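Local structure of blue-light-activated histidine kinase 2 (Erythrobacter litoralis HTCC2594, 4R39) at residues Ile85-Tyr90 with Asp114-Pro119. The protein is a blue-light-sensing histidine kinase that uses ATP to phosphorylate a histidine, here represented by its C-terminal kinase region with an ATP analogue and magnesium bound. Residues are numbered along the deposited sequence; the frame is centred on the assembly and turned at random.
Sequences IPLGAY and DTVDVP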
loop_
_atom_site.group_PDB
_atom_site.type_symbol
_atom_site.label_atom_id
_atom_site.label_comp_id
_atom_site.label_asym_id
_atom_site.label_seq_id
_atom_site.Cartn_x
_atom_site.Cartn_y
_atom_site.Cartn_z
ATOM N N ILE A 85 -10.880 -4.427 9.976
ATOM C CA ILE A 85 -10.773 -3.701 8.710
ATOM C C ILE A 85 -11.028 -4.630 7.522
ATOM O O ILE A 85 -10.325 -5.624 7.363
ATOM C CB ILE A 85 -9.372 -3.075 8.538
ATOM C CG1 ILE A 85 -9.065 -2.099 9.681
ATOM C CG2 ILE A 85 -9.262 -2.363 7.195
ATOM C CD1 ILE A 85 -10.015 -0.918 9.777
ATOM N N PRO A 86 -12.024 -4.304 6.677
ATOM C CA PRO A 86 -12.239 -5.099 5.461
ATOM C C PRO A 86 -11.191 -4.802 4.388
ATOM O O PRO A 86 -11.305 -3.827 3.651
ATOM C CB PRO A 86 -13.630 -4.660 4.998
ATOM C CG PRO A 86 -13.794 -3.298 5.534
ATOM C CD PRO A 86 -13.045 -3.253 6.831
ATOM N N LEU A 87 -10.182 -5.662 4.307
ATOM C CA LEU A 87 -9.026 -5.427 3.455
ATOM C C LEU A 87 -9.395 -5.263 1.984
ATOM O O LEU A 87 -8.903 -4.354 1.310
ATOM C CB LEU A 87 -8.032 -6.578 3.612
ATOM C CG LEU A 87 -6.693 -6.419 2.889
ATOM C CD1 LEU A 87 -5.925 -5.223 3.428
ATOM C CD2 LEU A 87 -5.881 -7.689 3.031
ATOM N N GLY A 88 -10.250 -6.151 1.487
ATOM C CA GLY A 88 -10.627 -6.147 0.087
ATOM C C GLY A 88 -11.254 -4.834 -0.328
ATOM O O GLY A 88 -10.944 -4.299 -1.392
ATOM N N ALA A 89 -12.135 -4.315 0.522
ATOM C CA ALA A 89 -12.788 -3.038 0.259
ATOM C C ALA A 89 -11.737 -1.937 0.193
ATOM O O ALA A 89 -11.711 -1.128 -0.727
ATOM C CB ALA A 89 -13.805 -2.737 1.348
ATOM N N TYR A 90 -10.861 -1.941 1.185
ATOM C CA TYR A 90 -9.814 -0.943 1.322
ATOM C C TYR A 90 -8.843 -0.956 0.133
ATOM O O TYR A 90 -8.562 0.096 -0.448
ATOM C CB TYR A 90 -9.106 -1.192 2.655
ATOM C CG TYR A 90 -7.877 -0.363 2.935
ATOM C CD1 TYR A 90 -7.873 1.010 2.750
ATOM C CD2 TYR A 90 -6.729 -0.961 3.432
ATOM C CE1 TYR A 90 -6.748 1.758 3.028
ATOM C CE2 TYR A 90 -5.606 -0.226 3.716
ATOM C CZ TYR A 90 -5.617 1.134 3.513
ATOM O OH TYR A 90 -4.491 1.869 3.794
ATOM N N ASP A 114 -10.073 -10.480 -2.222
ATOM C CA ASP A 114 -10.924 -11.347 -1.409
ATOM C C ASP A 114 -11.494 -10.574 -0.232
ATOM O O ASP A 114 -10.921 -9.579 0.209
ATOM C CB ASP A 114 -10.140 -12.547 -0.863
ATOM C CG ASP A 114 -10.117 -13.738 -1.818
ATOM O OD1 ASP A 114 -10.753 -13.683 -2.893
ATOM O OD2 ASP A 114 -9.465 -14.749 -1.475
ATOM N N THR A 115 -12.624 -11.048 0.282
ATOM C CA THR A 115 -13.193 -10.495 1.500
ATOM C C THR A 115 -12.476 -11.100 2.698
ATOM O O THR A 115 -12.514 -12.309 2.912
ATOM C CB THR A 115 -14.702 -10.777 1.595
ATOM O OG1 THR A 115 -15.374 -10.134 0.506
ATOM C CG2 THR A 115 -15.273 -10.263 2.917
ATOM N N VAL A 116 -11.804 -10.252 3.465
ATOM C CA VAL A 116 -11.134 -10.691 4.677
ATOM C C VAL A 116 -10.957 -9.509 5.615
ATOM O O VAL A 116 -10.589 -8.415 5.188
ATOM C CB VAL A 116 -9.764 -11.358 4.374
ATOM C CG1 VAL A 116 -8.857 -10.421 3.579
ATOM C CG2 VAL A 116 -9.086 -11.815 5.667
ATOM N N ASP A 117 -11.251 -9.735 6.892
ATOM C CA ASP A 117 -11.057 -8.722 7.918
ATOM C C ASP A 117 -9.697 -8.900 8.576
ATOM O O ASP A 117 -9.313 -10.014 8.939
ATOM C CB ASP A 117 -12.161 -8.795 8.975
ATOM C CG ASP A 117 -13.463 -8.149 8.515
ATOM O OD1 ASP A 117 -13.463 -7.449 7.479
ATOM O OD2 ASP A 117 -14.490 -8.338 9.205
ATOM N N VAL A 118 -8.976 -7.793 8.727
ATOM C CA VAL A 118 -7.651 -7.809 9.333
ATOM C C VAL A 118 -7.526 -6.710 10.383
ATOM O O VAL A 118 -8.352 -5.801 10.434
ATOM C CB VAL A 118 -6.561 -7.602 8.271
ATOM C CG1 VAL A 118 -6.697 -8.648 7.172
ATOM C CG2 VAL A 118 -6.641 -6.192 7.688
ATOM N N PRO A 119 -6.490 -6.784 11.228
ATOM C CA PRO A 119 -6.254 -5.705 12.194
ATOM C C PRO A 119 -5.843 -4.409 11.504
ATOM O O PRO A 119 -5.408 -4.445 10.353
ATOM C CB PRO A 119 -5.102 -6.242 13.049
ATOM C CG PRO A 119 -5.117 -7.723 12.840
ATOM C CD PRO A 119 -5.572 -7.916 11.435
#
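Ile85 and Val118 form a hydrogen-bonded pair of a short antiparallel ladder: Ile85 N donates to Val118 O at 2.9 Å, and Val118 N returns a bond to Ile85 O. The second donor stands 22° off the carbonyl plane of Ile85, whose oxygen also meets Asp117 CA in a C-H...O contact. Pro86 and Asp117 follow as the non-hydrogen-bonded pair, with CA atoms 4.5 Å apart. Beyond the ladder one further backbone bond, Leu87 N to Val116 O at 2.9 Å, joins the first residue of helix 87-102, just after its N-cap Pro86, to the loop. Gly88 CA makes a C-H...O contact with Asp114 O (3.4 Å).

Leu87 and Val116 lie side by side, Leu87 CB 3.9 Å from Val116 CG1, with Leu87 CD2 alongside the same methyl. Val118 CG2 reaches Leu87 CB and Ile85 CB. The Asp117 carboxylate lies beside Pro86 on the face they share, where Lys83 touches Asp117.

Ile85 and Val118 touch Ala123 of helix 120-140 and Leu87 touches Ile126, while Ile85 and Pro86 meet Glu71 of helix 58-75. The ladder thus ties the start of helix 87-102 to the link between strand 107-113 of the Bergerat-fold sheet and helix 120-140.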